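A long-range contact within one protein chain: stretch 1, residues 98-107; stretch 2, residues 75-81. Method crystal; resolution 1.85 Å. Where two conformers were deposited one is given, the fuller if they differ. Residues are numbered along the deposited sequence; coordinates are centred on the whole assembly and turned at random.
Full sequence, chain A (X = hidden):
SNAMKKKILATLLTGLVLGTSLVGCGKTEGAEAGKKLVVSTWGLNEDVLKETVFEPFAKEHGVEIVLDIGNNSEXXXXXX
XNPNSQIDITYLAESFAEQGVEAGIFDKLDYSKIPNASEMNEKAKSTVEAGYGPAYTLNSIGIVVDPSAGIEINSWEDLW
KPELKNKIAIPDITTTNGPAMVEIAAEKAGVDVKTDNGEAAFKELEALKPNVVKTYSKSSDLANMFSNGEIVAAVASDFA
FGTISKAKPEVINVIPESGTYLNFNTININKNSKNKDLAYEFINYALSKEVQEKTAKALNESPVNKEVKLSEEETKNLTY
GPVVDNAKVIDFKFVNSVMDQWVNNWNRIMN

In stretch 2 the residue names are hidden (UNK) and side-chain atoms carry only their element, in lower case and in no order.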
# COMPACT_ATOMS: atom_id res chain seq x y z
N GLU A 98 8.62 8.35 -1.62
CA GLU A 98 9.57 8.87 -0.63
C GLU A 98 11.00 8.94 -1.21
O GLU A 98 11.77 9.84 -0.89
CB GLU A 98 9.51 8.03 0.66
CG GLU A 98 10.30 8.61 1.83
CD GLU A 98 11.82 8.52 1.65
OE1 GLU A 98 12.28 7.61 0.94
OE2 GLU A 98 12.55 9.35 2.23
N GLN A 99 11.34 7.99 -2.08
CA GLN A 99 12.65 8.01 -2.72
C GLN A 99 12.72 9.23 -3.67
O GLN A 99 13.78 9.83 -3.81
CB GLN A 99 12.90 6.73 -3.49
CG GLN A 99 12.81 5.52 -2.63
CD GLN A 99 13.09 4.27 -3.42
OE1 GLN A 99 14.10 4.19 -4.12
NE2 GLN A 99 12.22 3.29 -3.30
N GLY A 100 11.62 9.56 -4.33
CA GLY A 100 11.59 10.72 -5.20
C GLY A 100 11.71 12.00 -4.38
O GLY A 100 12.43 12.93 -4.76
N VAL A 101 11.01 12.05 -3.25
CA VAL A 101 11.09 13.22 -2.37
C VAL A 101 12.55 13.41 -1.97
O VAL A 101 13.09 14.52 -2.07
CB VAL A 101 10.22 13.06 -1.10
CG1 VAL A 101 10.56 14.14 -0.07
CG2 VAL A 101 8.73 13.09 -1.43
N GLU A 102 13.18 12.33 -1.53
CA GLU A 102 14.59 12.35 -1.12
C GLU A 102 15.52 12.81 -2.25
O GLU A 102 16.53 13.49 -2.02
CB GLU A 102 14.99 10.94 -0.66
CG GLU A 102 16.45 10.76 -0.26
CD GLU A 102 16.82 11.51 0.99
OE1 GLU A 102 15.91 11.83 1.78
OE2 GLU A 102 18.04 11.76 1.19
N ALA A 103 15.18 12.43 -3.48
CA ALA A 103 15.97 12.77 -4.66
C ALA A 103 15.80 14.22 -5.10
O ALA A 103 16.58 14.73 -5.91
CB ALA A 103 15.61 11.83 -5.80
N GLY A 104 14.77 14.88 -4.57
CA GLY A 104 14.51 16.28 -4.88
C GLY A 104 13.71 16.50 -6.14
O GLY A 104 13.77 17.59 -6.73
N ILE A 105 12.95 15.48 -6.53
CA ILE A 105 12.15 15.50 -7.75
C ILE A 105 10.76 16.11 -7.63
O ILE A 105 10.19 16.56 -8.62
CB ILE A 105 11.88 14.05 -8.23
CG1 ILE A 105 13.20 13.29 -8.35
CG2 ILE A 105 11.11 14.04 -9.56
CD1 ILE A 105 14.22 13.99 -9.21
N PHE A 106 10.24 16.13 -6.41
CA PHE A 106 8.88 16.58 -6.15
C PHE A 106 8.78 17.83 -5.29
O PHE A 106 9.59 18.06 -4.41
CB PHE A 106 8.07 15.48 -5.45
CG PHE A 106 8.07 14.16 -6.17
CD1 PHE A 106 7.80 14.10 -7.53
CD2 PHE A 106 8.21 12.97 -5.47
CE1 PHE A 106 7.77 12.88 -8.19
CE2 PHE A 106 8.17 11.74 -6.13
CZ PHE A 106 7.95 11.71 -7.49
N ASP A 107 7.74 18.62 -5.53
CA ASP A 107 7.53 19.82 -4.74
C ASP A 107 6.86 19.60 -3.39
O ASP A 107 5.98 18.74 -3.27
CB ASP A 107 6.54 20.76 -5.44
CG ASP A 107 7.18 21.70 -6.43
OD1 ASP A 107 8.42 21.73 -6.59
OD2 ASP A 107 6.39 22.48 -7.01
N UNK A 75 9.53 4.00 -13.83
CA UNK A 75 9.09 5.39 -13.94
C UNK A 75 9.93 6.29 -13.03
O UNK A 75 10.39 7.35 -13.46
c UNK A 75 6.75 4.84 -14.69
n UNK A 75 4.70 4.42 -13.33
c UNK A 75 4.41 5.07 -12.21
c UNK A 75 7.60 5.53 -13.64
n UNK A 75 4.61 6.37 -12.12
c UNK A 75 5.26 5.04 -14.53
n UNK A 75 3.88 4.41 -11.19
N UNK A 76 10.14 5.87 -11.79
CA UNK A 76 10.94 6.66 -10.85
C UNK A 76 12.39 6.82 -11.33
O UNK A 76 12.95 7.90 -11.29
c UNK A 76 11.31 8.26 -8.30
c UNK A 76 10.93 6.04 -9.45
c UNK A 76 11.83 6.12 -7.08
c UNK A 76 11.80 6.82 -8.44
N UNK A 77 12.98 5.73 -11.78
CA UNK A 77 14.37 5.77 -12.25
C UNK A 77 14.55 6.73 -13.41
O UNK A 77 15.50 7.51 -13.43
c UNK A 77 16.29 4.42 -13.16
o UNK A 77 14.74 3.49 -11.55
c UNK A 77 14.85 4.37 -12.67
N UNK A 78 13.62 6.68 -14.37
CA UNK A 78 13.70 7.54 -15.54
C UNK A 78 13.65 9.02 -15.16
O UNK A 78 14.50 9.79 -15.59
n UNK A 78 9.34 7.82 -19.64
c UNK A 78 12.59 7.22 -16.55
c UNK A 78 11.73 7.53 -18.95
c UNK A 78 10.35 8.05 -18.58
c UNK A 78 12.79 7.90 -17.90
N UNK A 79 12.68 9.40 -14.33
CA UNK A 79 12.55 10.81 -13.93
C UNK A 79 13.71 11.29 -13.04
O UNK A 79 14.08 12.45 -13.12
c UNK A 79 11.17 11.15 -13.35
s UNK A 79 9.06 10.89 -11.55
c UNK A 79 10.78 10.51 -12.03
c UNK A 79 8.11 9.94 -12.74
N UNK A 80 14.29 10.42 -12.21
CA UNK A 80 15.44 10.82 -11.38
C UNK A 80 16.68 11.10 -12.23
O UNK A 80 17.52 11.93 -11.87
c UNK A 80 16.68 8.69 -7.66
n UNK A 80 17.05 7.59 -6.75
c UNK A 80 14.87 9.58 -9.20
c UNK A 80 15.82 9.73 -10.36
c UNK A 80 15.31 8.45 -8.27
N UNK A 81 16.81 10.40 -13.35
CA UNK A 81 17.98 10.56 -14.21
C UNK A 81 17.78 11.44 -15.43
O UNK A 81 18.72 11.67 -16.18
o UNK A 81 19.38 8.92 -12.46
n UNK A 81 19.21 7.08 -13.74
c UNK A 81 18.48 9.19 -14.66
c UNK A 81 19.06 8.38 -13.52
O HOH W 1 16.20 8.76 -3.64

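Position 75 carries three carbons, a nitrogen, and then a carbon bearing two more nitrogens, a guanidinium on a flexible stem. It touches nothing on stretch 1, and its nitrogens are hydrogen-bonded elsewhere in the structure. This is Arg75.

Position 76 has four carbons, forked at the second, and its CB points toward stretch 1. One end carbon lies 4.0 Å from Gly100 CA and the other 3.8 Å from Gln99 CB. A fork at the second carbon means leucine: Leu76, with chi1 t and chi2 p. Gly100 has no side chain; an ideal CB there would stand 3.5 Å from Leu76 CD1, close but no clash, whereas it would clash with Phe106 CE2 at 2.4 Å, so the bar to a side chain comes from its own stretch.

Position 77 shows one carbon carrying an oxygen and a second carbon. It is exposed and out of reach of stretch 1: Thr77.

Position 78 has four carbons in a row ending in nitrogen. The chain is exposed, and no atom of it approaches stretch 1. It is Lys78.

Position 79 is unbranched: two carbons, a sulfur, one carbon. The sulfur sits 4.1 Å from Phe106 CE1 and 4.3 Å from Ile105 CG2. Sulfur inside a straight chain identifies Met79. Its SD lies 5.3 Å from the centroid of the Phe106 ring, in an oblique approach.

Position 80 again has four carbons ending in nitrogen, but its CB points sideways and the chain runs alongside stretch 1. Its fourth carbon lies 3.8 Å from Ala103 CB, while its CA is 4.0 Å from Ile105 CD1. This is Lys80, whose aliphatic stem does the packing. A water accepts a weak hydrogen bond from Lys80 NZ at 3.4 Å and donates one to Gln99 O at 2.7 Å.

Position 81 has two carbons, the second carrying one oxygen and one nitrogen. Its CB points away from stretch 1, and the side chain makes no contact there: Asn81.

The two helices run nearly parallel, 7° apart, with axes 10.7 Å from each other at closest approach. No direct hydrogen bond crosses between the stretches; apolar packing carries the contact, burying 312 Å². Leu76, Met79 and Lys80 follow the spacing of one helical face. The helix of stretch 1 closes in a Schellman motif, with Gly104 at positive phi and Ile105 N bonded to Gly100 O at 3.1 Å. The chain then continues through Ile105 and Phe106, both of which reach Met79. The rule is economical: helix packing first, then residues beyond the helix end extend the same apolar surface.

Stretch 2 (75-81) RLTKMKN
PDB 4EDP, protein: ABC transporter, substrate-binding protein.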